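Local structure of propionate kinase (Francisella tularensis subsp. tularensis, 3KHY) at residues G172-S177 against V198-N203; C205-V210 against A301-S306; R276-L281 against S287-A292. The protein probably catalyses the reversible transfer of phosphate between ATP and a short-chain carboxylate such as acetate, yielding the acyl phosphate and ADP. All blocks are in the same frame, centred on the assembly; numbering follows the deposited sequence. Where two conformers were deposited one is given.

From the N terminus, contact 1 is the first to close: residues 172-177, at the start of helix 175-188, return to strand 196-201 after a connection of 20 residues. The chain then turns into strand 205-211, where contact 2 opens; it closes 90 residues later on helix 287-307. Contact 3 lies within that long excursion and joins 276-281, on helix 275-283, to 287-292, the beginning of the same helix 287-307, across five residues. Contacts 1 and 2 are in series but touch, because their strands are neighbours in one sheet and His200 N lies 2.9 Å from Ser206 O. Contact 3 stands apart, its centre about 22 Å from each of the other two.

Contact 1: residues G172-S177 against V198-N203; sequences GAHGTS and VAHLGN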
# COMPACT_ATOMS: atom_id res chain seq x y z
N GLY A 172 -6.63 -7.15 -8.46
CA GLY A 172 -6.70 -5.97 -9.30
C GLY A 172 -8.04 -5.86 -10.00
O GLY A 172 -8.93 -6.70 -9.78
N ALA A 173 -8.21 -4.82 -10.82
CA ALA A 173 -9.41 -4.68 -11.66
C ALA A 173 -9.11 -3.72 -12.81
O ALA A 173 -7.94 -3.47 -13.11
CB ALA A 173 -10.63 -4.24 -10.83
N HIS A 174 -10.15 -3.16 -13.44
CA HIS A 174 -9.98 -2.42 -14.69
C HIS A 174 -9.23 -3.27 -15.73
O HIS A 174 -8.64 -2.73 -16.67
CB HIS A 174 -9.20 -1.12 -14.48
CG HIS A 174 -10.00 -0.02 -13.85
ND1 HIS A 174 -9.43 0.99 -13.11
CD2 HIS A 174 -11.34 0.23 -13.85
CE1 HIS A 174 -10.37 1.81 -12.68
NE2 HIS A 174 -11.54 1.37 -13.12
N GLY A 175 -9.24 -4.58 -15.56
CA GLY A 175 -8.45 -5.46 -16.41
C GLY A 175 -8.76 -5.32 -17.89
O GLY A 175 -7.86 -5.37 -18.73
N THR A 176 -10.03 -5.14 -18.23
CA THR A 176 -10.43 -5.04 -19.63
C THR A 176 -9.92 -3.73 -20.25
O THR A 176 -9.57 -3.70 -21.42
CB THR A 176 -11.96 -5.19 -19.76
OG1 THR A 176 -12.34 -6.50 -19.30
CG2 THR A 176 -12.40 -5.01 -21.20
N SER A 177 -9.84 -2.66 -19.45
CA SER A 177 -9.30 -1.40 -19.96
C SER A 177 -7.77 -1.48 -20.09
O SER A 177 -7.22 -1.05 -21.10
CB SER A 177 -9.73 -0.24 -19.06
OG SER A 177 -9.08 0.96 -19.43
N VAL A 198 0.31 1.71 -17.53
CA VAL A 198 -0.97 2.28 -17.91
C VAL A 198 -1.68 2.83 -16.67
O VAL A 198 -1.93 2.09 -15.71
CB VAL A 198 -1.89 1.24 -18.61
CG1 VAL A 198 -3.25 1.86 -18.97
CG2 VAL A 198 -1.20 0.68 -19.88
N ALA A 199 -1.95 4.13 -16.69
CA ALA A 199 -2.70 4.77 -15.62
C ALA A 199 -4.12 5.03 -16.10
O ALA A 199 -4.36 5.92 -16.90
CB ALA A 199 -2.03 6.07 -15.21
N HIS A 200 -5.05 4.21 -15.64
CA HIS A 200 -6.47 4.38 -15.95
C HIS A 200 -7.05 5.26 -14.86
O HIS A 200 -7.26 4.80 -13.74
CB HIS A 200 -7.17 3.02 -15.94
CG HIS A 200 -8.64 3.10 -16.22
ND1 HIS A 200 -9.21 2.59 -17.36
CD2 HIS A 200 -9.65 3.66 -15.51
CE1 HIS A 200 -10.51 2.81 -17.34
NE2 HIS A 200 -10.81 3.46 -16.23
N LEU A 201 -7.29 6.53 -15.17
CA LEU A 201 -7.81 7.49 -14.19
C LEU A 201 -9.21 7.89 -14.62
O LEU A 201 -9.39 8.51 -15.66
CB LEU A 201 -6.88 8.71 -14.10
CG LEU A 201 -5.39 8.40 -13.96
CD1 LEU A 201 -4.52 9.67 -14.00
CD2 LEU A 201 -5.10 7.61 -12.67
N GLY A 202 -10.21 7.48 -13.84
CA GLY A 202 -11.60 7.89 -14.07
C GLY A 202 -12.28 7.96 -12.71
O GLY A 202 -11.67 8.38 -11.73
N ASN A 203 -13.54 7.55 -12.63
CA ASN A 203 -14.21 7.52 -11.32
C ASN A 203 -13.51 6.54 -10.37
O ASN A 203 -13.28 6.87 -9.20
CB ASN A 203 -15.70 7.20 -11.44
CG ASN A 203 -16.48 8.36 -12.02
OD1 ASN A 203 -16.52 9.45 -11.43
ND2 ASN A 203 -17.09 8.14 -13.18
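His200 extends its ring from strand 196-201 toward helix 175-188 because CG is anti to the backbone N (chi1 178°), while His174 turns its CG to the side of its own backbone N (chi1 -76°), which lays the two imidazoles over one another. They form a face-to-face stack with centroids 4.0 Å apart and planes inclined by 28°. The overlap is offset: His200 CD2 lies near the rim of one His174 face, and the closest pair is His174 CE1 to His200 CD2 at 3.5 Å. Ser177 reaches the same imidazole differently, at its edge and in the ring plane, with OG 2.6 Å from His200 ND1 in a short hydrogen bond. His200 is thus held by a face and an edge at once, which restrains its rotation. His174 in turn is fixed through ND1, hydrogen-bonded to Ser206 OG, and Ser177 OG has a second partner in Thr370 OG1. His174 is a predicted transition-state stabiliser and His200 a predicted ATP-binding residue, so the stack is consistent with a wall of the phosphoryl-transfer site; the predicted magnesium ligand Glu372 touches both Ser177 and His200. In the fold, His174 occupies the N-cap position of helix 175-188, and the His200 side chain touches that helix, Glu372 of helix 372-382 and Thr320 of the neighbouring strand 316-320.

Contact 2: residues C205-V210 against A301-S306; sequences CSITAV and AKFVAS
Ile207 makes all the apolar contacts from the strand side, and its two branches reach two successive residues of the helix. Ile207 CG2 meets Phe303 where the side chain leaves the backbone, 3.6 Å from Phe303 CB, and the same methyl is also 3.8 Å from Phe303 CD1, approaching the ring obliquely. The longer branch goes to the other neighbour. With CG1 anti to the backbone N (chi1 -179°) and CD1 continuing the extended chain (chi2 168°), the terminal methyl Ile207 CD1 reaches Val304 CG2 at 3.5 Å. Ile207 therefore lies against the helix surface with one branch on each of two successive residues, the two backbones being 7.4 Å apart at Ile207 CA and Phe303 CA. The burial is modest, 129 Å² in total, more than half of it on Ile207.

This is helix-on-sheet packing in a domain of the actin-type ATPase clan. The five-stranded sheet has the order 3-2-1-4-5 expected of the RNase H-like core, and helix 287-307 covers one of its faces. The other face is marked by Thr208, which touches His178 of helix 175-188.

Hydrogen bonding stays within each side of the contact. On the strand, Ser219 OG at Ile207 N and Thr218 OG1 at Ile207 O add to the backbone pairing with strands 196-201 and 214-218. On the helix, Ser306 OG lies 3.0 Å from Phe303 O, a bond that remains doubtful because Ser306 has two conformers.

The ionic contact lies on the helix, where Lys302 NZ forms a salt bridge with Asp217 OD2 of the second subunit.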
# COMPACT_ATOMS: atom_id res chain seq x y z
N CYS A 205 -9.78 4.50 -10.21
CA CYS A 205 -8.43 4.73 -10.73
C CYS A 205 -7.54 3.56 -10.39
O CYS A 205 -7.50 3.11 -9.25
CB CYS A 205 -7.81 6.01 -10.13
SG CYS A 205 -8.68 7.54 -10.54
N SER A 206 -6.81 3.06 -11.38
CA SER A 206 -5.82 2.01 -11.13
C SER A 206 -4.67 2.13 -12.12
O SER A 206 -4.80 2.74 -13.19
CB SER A 206 -6.45 0.63 -11.25
OG SER A 206 -6.67 0.33 -12.61
N ILE A 207 -3.52 1.57 -11.75
CA ILE A 207 -2.34 1.66 -12.59
C ILE A 207 -1.71 0.27 -12.72
O ILE A 207 -1.71 -0.52 -11.77
CB ILE A 207 -1.37 2.71 -12.04
CG1 ILE A 207 -0.13 2.83 -12.94
CG2 ILE A 207 -0.96 2.39 -10.58
CD1 ILE A 207 0.69 4.05 -12.57
N THR A 208 -1.22 -0.05 -13.90
CA THR A 208 -0.76 -1.41 -14.17
C THR A 208 0.58 -1.40 -14.87
O THR A 208 0.81 -0.57 -15.75
CB THR A 208 -1.77 -2.16 -15.03
OG1 THR A 208 -3.00 -2.29 -14.30
CG2 THR A 208 -1.26 -3.55 -15.42
N ALA A 209 1.46 -2.31 -14.45
CA ALA A 209 2.73 -2.51 -15.15
C ALA A 209 2.56 -3.66 -16.13
O ALA A 209 2.30 -4.80 -15.74
CB ALA A 209 3.86 -2.83 -14.14
N VAL A 210 2.71 -3.36 -17.41
CA VAL A 210 2.53 -4.33 -18.49
C VAL A 210 3.88 -4.62 -19.15
O VAL A 210 4.52 -3.73 -19.71
CB VAL A 210 1.53 -3.82 -19.52
CG1 VAL A 210 1.44 -4.77 -20.72
CG2 VAL A 210 0.15 -3.63 -18.87
N ALA A 301 2.13 9.29 -9.19
CA ALA A 301 3.56 9.37 -9.45
C ALA A 301 4.36 8.34 -8.66
O ALA A 301 5.29 7.74 -9.20
CB ALA A 301 4.09 10.78 -9.19
N LYS A 302 4.00 8.11 -7.39
CA LYS A 302 4.68 7.09 -6.59
C LYS A 302 4.54 5.67 -7.16
O LYS A 302 5.51 4.89 -7.14
CB LYS A 302 4.22 7.13 -5.12
CG LYS A 302 4.97 8.18 -4.31
CD LYS A 302 4.50 8.26 -2.88
CE LYS A 302 4.89 7.01 -2.10
NZ LYS A 302 4.41 7.16 -0.70
N PHE A 303 3.36 5.33 -7.67
CA PHE A 303 3.14 4.03 -8.29
C PHE A 303 3.93 3.91 -9.60
O PHE A 303 4.53 2.89 -9.87
CB PHE A 303 1.65 3.76 -8.53
CG PHE A 303 0.96 3.06 -7.38
CD1 PHE A 303 0.87 1.67 -7.33
CD2 PHE A 303 0.42 3.79 -6.33
CE1 PHE A 303 0.26 1.03 -6.27
CE2 PHE A 303 -0.21 3.17 -5.27
CZ PHE A 303 -0.29 1.78 -5.24
N VAL A 304 3.90 4.96 -10.42
CA VAL A 304 4.67 4.96 -11.64
C VAL A 304 6.13 4.69 -11.31
O VAL A 304 6.76 3.80 -11.89
CB VAL A 304 4.59 6.31 -12.36
CG1 VAL A 304 5.60 6.34 -13.51
CG2 VAL A 304 3.17 6.55 -12.87
N ALA A 305 6.67 5.45 -10.37
CA ALA A 305 8.07 5.27 -9.95
C ALA A 305 8.34 3.84 -9.48
O ALA A 305 9.38 3.25 -9.82
CB ALA A 305 8.43 6.27 -8.85
N SER A 306 7.42 3.28 -8.70
CA SER A 306 7.62 1.95 -8.14
C SER A 306 7.62 0.89 -9.24
O SER A 306 8.30 -0.12 -9.13
CB SER A 306 6.55 1.60 -7.09
OG SER A 306 5.40 1.02 -7.67

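Contact 3: residues R276-L281 against S287-A292; sequences REVSQL and SLAKLA
Ala289 is the bump of this contact, and its methyl drops into a shallow hollow on helix 275-283 between Val278 and Leu281, residues one turn apart. The floor of the hollow is backbone: Ala289 CB comes closest to Val278 O, at 3.6 Å. One wall is the root of a side chain, Leu281 CB, which lies 4.0 Å from Ala289 CB. The other wall is Val278 CG1, also 4.0 Å from Ala289 CB.

Val278 supplies the answering bump. Val278 CG1, placed anti to the backbone N and beside the carbonyl carbon (chi1 178°), reaches over the turn of helix 287-307 to lie 3.7 Å from Ala289 O. Farther along, Ala292 CB bounds this second hollow more loosely, 4.4 Å from Val278 CG1. Small residues on one helix thus accept a branched one from its partner, and the backbones draw near: Val278 CA and Ala289 CA are 5.5 Å apart, and the axes of the short segments approach to 8.4 Å. Their directions differ by 127°, so the pair splays well short of antiparallel. Cys270 of helix 265-270 touches both Val278 and Ala292, backing the interlock with a third helix.

The first turn of helix 287-307 is tied to the linker by Ala289 N, which hydrogen-bonds Asp286 OD2. Helix 275-283 opens with Met275 and Arg276, which with Asp274 are predicted to bind ATP; the contact is that of two consecutive helices joined by a short connection and packed at a steep angle through small residues, linking the helix whose start has this predicted role to the long helix that packs on the domain's sheet.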
# COMPACT_ATOMS: atom_id res chain seq x y z
N ARG A 276 -13.37 17.01 -12.38
CA ARG A 276 -13.60 18.24 -13.12
C ARG A 276 -13.97 19.39 -12.18
O ARG A 276 -13.47 20.50 -12.32
CB ARG A 276 -14.69 18.06 -14.16
CG ARG A 276 -14.41 16.98 -15.18
CD ARG A 276 -15.52 16.90 -16.23
NE ARG A 276 -15.15 16.04 -17.36
CZ ARG A 276 -15.82 15.99 -18.51
NH1 ARG A 276 -16.89 16.76 -18.69
NH2 ARG A 276 -15.41 15.18 -19.48
N GLU A 277 -14.86 19.11 -11.23
CA GLU A 277 -15.26 20.13 -10.26
C GLU A 277 -14.13 20.44 -9.29
O GLU A 277 -13.93 21.60 -8.91
CB GLU A 277 -16.50 19.69 -9.49
CG GLU A 277 -17.72 19.45 -10.36
CD GLU A 277 -18.98 19.28 -9.55
OE1 GLU A 277 -18.90 19.32 -8.30
OE2 GLU A 277 -20.06 19.10 -10.17
N VAL A 278 -13.41 19.41 -8.87
CA VAL A 278 -12.24 19.64 -8.03
C VAL A 278 -11.28 20.60 -8.73
O VAL A 278 -10.84 21.59 -8.15
CB VAL A 278 -11.51 18.33 -7.66
CG1 VAL A 278 -10.26 18.62 -6.83
CG2 VAL A 278 -12.45 17.40 -6.89
N SER A 279 -10.97 20.33 -10.00
CA SER A 279 -10.02 21.15 -10.76
C SER A 279 -10.50 22.60 -10.86
O SER A 279 -9.73 23.55 -10.71
CB SER A 279 -9.82 20.57 -12.18
OG SER A 279 -9.07 19.36 -12.10
N GLN A 280 -11.80 22.76 -11.09
CA GLN A 280 -12.39 24.09 -11.25
C GLN A 280 -12.34 24.87 -9.94
O GLN A 280 -12.01 26.06 -9.92
CB GLN A 280 -13.83 23.97 -11.74
CG GLN A 280 -13.95 23.55 -13.20
CD GLN A 280 -15.39 23.32 -13.61
OE1 GLN A 280 -15.71 22.36 -14.31
NE2 GLN A 280 -16.29 24.19 -13.15
N LEU A 281 -12.66 24.20 -8.85
CA LEU A 281 -12.52 24.81 -7.52
C LEU A 281 -11.07 25.18 -7.19
O LEU A 281 -10.81 26.26 -6.67
CB LEU A 281 -13.07 23.87 -6.45
CG LEU A 281 -14.59 23.75 -6.45
CD1 LEU A 281 -15.05 22.63 -5.54
CD2 LEU A 281 -15.21 25.07 -6.02
N SER A 287 -7.96 25.91 -1.36
CA SER A 287 -6.75 25.20 -0.97
C SER A 287 -6.94 23.70 -0.72
O SER A 287 -6.01 22.92 -0.90
CB SER A 287 -6.07 25.85 0.25
OG SER A 287 -6.80 25.60 1.44
N LEU A 288 -8.13 23.30 -0.28
CA LEU A 288 -8.39 21.86 -0.07
C LEU A 288 -8.54 21.12 -1.39
O LEU A 288 -8.13 19.95 -1.50
CB LEU A 288 -9.63 21.62 0.81
CG LEU A 288 -9.46 21.65 2.34
CD1 LEU A 288 -10.79 21.39 3.02
CD2 LEU A 288 -8.40 20.64 2.83
N ALA A 289 -9.12 21.77 -2.39
CA ALA A 289 -9.19 21.16 -3.72
C ALA A 289 -7.78 21.01 -4.27
O ALA A 289 -7.44 20.00 -4.91
CB ALA A 289 -10.04 22.02 -4.67
N LYS A 290 -6.95 22.03 -4.04
CA LYS A 290 -5.55 21.95 -4.44
C LYS A 290 -4.85 20.79 -3.74
O LYS A 290 -4.09 20.05 -4.37
CB LYS A 290 -4.81 23.28 -4.16
CG LYS A 290 -5.24 24.46 -5.07
CD LYS A 290 -4.44 25.74 -4.73
CE LYS A 290 -4.96 26.96 -5.51
NZ LYS A 290 -4.75 26.81 -6.97
N LEU A 291 -5.11 20.62 -2.44
CA LEU A 291 -4.49 19.53 -1.67
C LEU A 291 -4.95 18.17 -2.19
O LEU A 291 -4.16 17.22 -2.25
CB LEU A 291 -4.83 19.64 -0.18
CG LEU A 291 -4.25 18.53 0.71
CD1 LEU A 291 -2.70 18.51 0.64
CD2 LEU A 291 -4.74 18.65 2.15
N ALA A 292 -6.23 18.07 -2.52
CA ALA A 292 -6.77 16.82 -3.06
C ALA A 292 -6.04 16.45 -4.35
O ALA A 292 -5.72 15.28 -4.58
CB ALA A 292 -8.28 16.96 -3.31